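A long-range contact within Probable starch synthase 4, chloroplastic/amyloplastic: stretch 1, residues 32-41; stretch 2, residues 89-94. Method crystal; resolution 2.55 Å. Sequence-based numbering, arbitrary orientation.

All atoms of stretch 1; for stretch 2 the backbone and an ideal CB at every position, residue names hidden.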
# COMPACT_ATOMS: atom_id res chain seq x y z
N VAL A 32 -1.66 0.62 6.90
CA VAL A 32 -1.40 0.42 8.32
C VAL A 32 -2.01 1.57 9.10
O VAL A 32 -2.72 1.33 10.06
CB VAL A 32 0.10 0.23 8.64
CG1 VAL A 32 0.37 0.27 10.14
CG2 VAL A 32 0.55 -1.11 8.08
N ALA A 33 -1.77 2.81 8.66
CA ALA A 33 -2.34 4.00 9.31
C ALA A 33 -3.88 4.06 9.18
O ALA A 33 -4.60 4.31 10.15
CB ALA A 33 -1.71 5.27 8.73
N GLY A 34 -4.37 3.80 7.98
CA GLY A 34 -5.78 3.94 7.70
C GLY A 34 -6.66 2.94 8.43
O GLY A 34 -7.66 3.33 9.04
N LEU A 35 -6.27 1.67 8.38
CA LEU A 35 -6.95 0.63 9.15
C LEU A 35 -6.76 0.84 10.64
O LEU A 35 -7.70 0.65 11.40
CB LEU A 35 -6.44 -0.77 8.77
CG LEU A 35 -7.03 -1.96 9.53
CD1 LEU A 35 -8.55 -1.99 9.42
CD2 LEU A 35 -6.43 -3.22 8.96
N GLY A 36 -5.55 1.23 11.05
CA GLY A 36 -5.27 1.59 12.43
C GLY A 36 -6.26 2.60 13.00
O GLY A 36 -6.85 2.38 14.06
N LYS A 37 -6.45 3.70 12.27
CA LYS A 37 -7.34 4.77 12.73
C LYS A 37 -8.79 4.32 12.72
O LYS A 37 -9.51 4.64 13.65
CB LYS A 37 -7.17 6.05 11.92
CG LYS A 37 -5.80 6.68 12.09
CD LYS A 37 -5.36 7.56 10.90
CE LYS A 37 -5.93 8.97 11.01
NZ LYS A 37 -5.27 9.94 10.11
N ALA A 38 -9.21 3.59 11.69
CA ALA A 38 -10.58 3.09 11.62
C ALA A 38 -10.90 2.22 12.82
O ALA A 38 -11.96 2.36 13.41
CB ALA A 38 -10.84 2.35 10.33
N LEU A 39 -9.96 1.35 13.19
CA LEU A 39 -10.10 0.50 14.38
C LEU A 39 -10.14 1.32 15.67
O LEU A 39 -10.98 1.07 16.55
CB LEU A 39 -8.97 -0.54 14.44
CG LEU A 39 -8.96 -1.63 13.36
CD1 LEU A 39 -7.64 -2.38 13.40
CD2 LEU A 39 -10.12 -2.59 13.44
N GLN A 40 -9.25 2.30 15.78
CA GLN A 40 -9.31 3.22 16.91
C GLN A 40 -10.67 3.96 17.05
O GLN A 40 -11.16 4.08 18.15
CB GLN A 40 -8.14 4.21 16.89
CG GLN A 40 -7.87 4.89 18.22
CD GLN A 40 -6.89 6.04 18.08
OE1 GLN A 40 -7.24 7.11 17.57
NE2 GLN A 40 -5.65 5.83 18.56
N ARG A 41 -11.29 4.40 15.95
CA ARG A 41 -12.64 5.01 16.02
C ARG A 41 -13.71 4.03 16.50
O ARG A 41 -14.68 4.43 17.14
CB ARG A 41 -13.11 5.56 14.66
CG ARG A 41 -12.21 6.60 13.98
CD ARG A 41 -11.41 7.50 14.95
NE ARG A 41 -10.33 8.25 14.26
CZ ARG A 41 -10.50 9.25 13.37
NH1 ARG A 41 -9.43 9.83 12.83
NH2 ARG A 41 -11.72 9.67 13.02
N UNK A 89 1.47 9.35 16.06
CA UNK A 89 1.42 9.61 14.64
C UNK A 89 -0.04 9.53 14.25
O UNK A 89 -0.66 8.44 14.24
CB UNK A 89 2.28 8.63 13.84
N UNK A 90 -0.58 10.71 13.96
CA UNK A 90 -1.98 10.92 13.65
C UNK A 90 -2.96 10.25 14.59
O UNK A 90 -3.88 9.52 14.19
CB UNK A 90 -2.25 10.43 12.23
N UNK A 91 -2.73 10.50 15.88
CA UNK A 91 -3.55 9.96 16.95
C UNK A 91 -3.25 8.53 17.33
O UNK A 91 -3.81 8.06 18.31
CB UNK A 91 -5.02 10.06 16.55
N UNK A 92 -2.40 7.81 16.60
CA UNK A 92 -2.05 6.45 16.98
C UNK A 92 -0.78 6.43 17.84
O UNK A 92 0.19 7.09 17.49
CB UNK A 92 -1.86 5.59 15.73
N UNK A 93 -0.77 5.68 18.94
CA UNK A 93 0.51 5.44 19.63
C UNK A 93 1.44 4.55 18.82
O UNK A 93 1.02 3.55 18.29
CB UNK A 93 0.26 4.80 21.00
N UNK A 94 2.71 4.93 18.73
CA UNK A 94 3.70 4.17 17.99
C UNK A 94 4.94 3.93 18.85
O UNK A 94 5.33 4.79 19.63
CB UNK A 94 4.08 4.90 16.70

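Stretch 1 is a helix whose Ala 33, Gly 36, Lys 37 and Gln 40 lie on the side nearest stretch 2. Stretch 2 opens with a type I' turn spanning positions 89 to 92, then runs on as a strand at 123° to the helix.

Position 89 has extended angles (-122/108), and no atom of stretch 1 comes within 5.5 Å of its ideal CB. The angles suit a beta-branched or other strand-forming residue, and many would do; the residue is Val 89, which makes no contact with the helix.

Position 90 is more informative. Its phi/psi of 47/51 is left-handed, which favours glycine, asparagine or aspartate without excluding others. CA-to-CB points toward the helix, and the ideal CB lies 3.7 Å from Lys 37 NZ. A positive charge so near makes an acidic side chain attractive, while a polar neutral one could also serve. The deposited residue is Glu 90. Its OE1 accepts a hydrogen bond from Lys 37 NZ at 3.1 Å, forming a salt bridge.

Position 91 combines phi 79° with psi -8°, a conformation that by itself favours glycine at this place in a type I' turn. An ideal CB would sit 3.8 Å from Gln 40 OE1, so the visible atoms leave some room and the backbone angle is the stronger argument. Gly 91 is found, and its contribution is a backbone acceptor: Gln 40 NE2 donates to Gly 91 O at 2.9 Å, with a nearly linear N-H...O angle of 174°.

Position 92 is the closest backbone register, its CA facing that of Lys 37. CA-to-CB points sideways, and the ideal CB is 4.7 Å from Gln 40 NE2 and 5.5 Å from Lys 37 CG, so a short side chain would fall short of close packing. The absence of a side chain at Gly 36 leaves space for a longer aliphatic one; leucine, isoleucine or methionine would be reasonable. Leu 92, in the m,t rotamer, brings its end nearer the helix: CD1 packs 3.7 Å from Lys 37 CG, and CD2 lies 3.8 Å from Gly 36 O. An ideal CB on Gly 36 would be only 3.1 Å from Leu 92 CD1.

At position 93, CA-to-CB is sideways and no stretch 1 atom lies within 5.5 Å of its ideal CB; phi -70° is compatible with proline among many residues. Pro 93 only brushes the helix, its CD 4.0 Å from Gln 40 NE2.

Position 94 is extended (-130/143) and out of reach, allowing any strand-compatible residue; Val 94 makes no contact here.

Stretch 2 (89-94) VEGLPV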
# COMPACT_ATOMS: atom_id res chain seq x y z
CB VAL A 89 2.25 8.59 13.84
CG1 VAL A 89 2.17 8.90 12.34
CG2 VAL A 89 3.70 8.58 14.33
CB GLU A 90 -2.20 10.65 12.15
CG GLU A 90 -1.84 11.94 11.36
CD GLU A 90 -1.74 11.75 9.87
OE1 GLU A 90 -2.40 10.81 9.36
OE2 GLU A 90 -0.98 12.54 9.25
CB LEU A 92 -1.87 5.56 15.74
CG LEU A 92 -3.17 5.36 14.96
CD1 LEU A 92 -2.85 4.92 13.56
CD2 LEU A 92 -4.11 4.40 15.66
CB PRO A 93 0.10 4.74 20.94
CG PRO A 93 -1.38 4.83 21.02
CD PRO A 93 -1.88 5.00 19.61
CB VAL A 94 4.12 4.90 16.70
CG1 VAL A 94 5.03 4.03 15.85
CG2 VAL A 94 2.86 5.30 15.92
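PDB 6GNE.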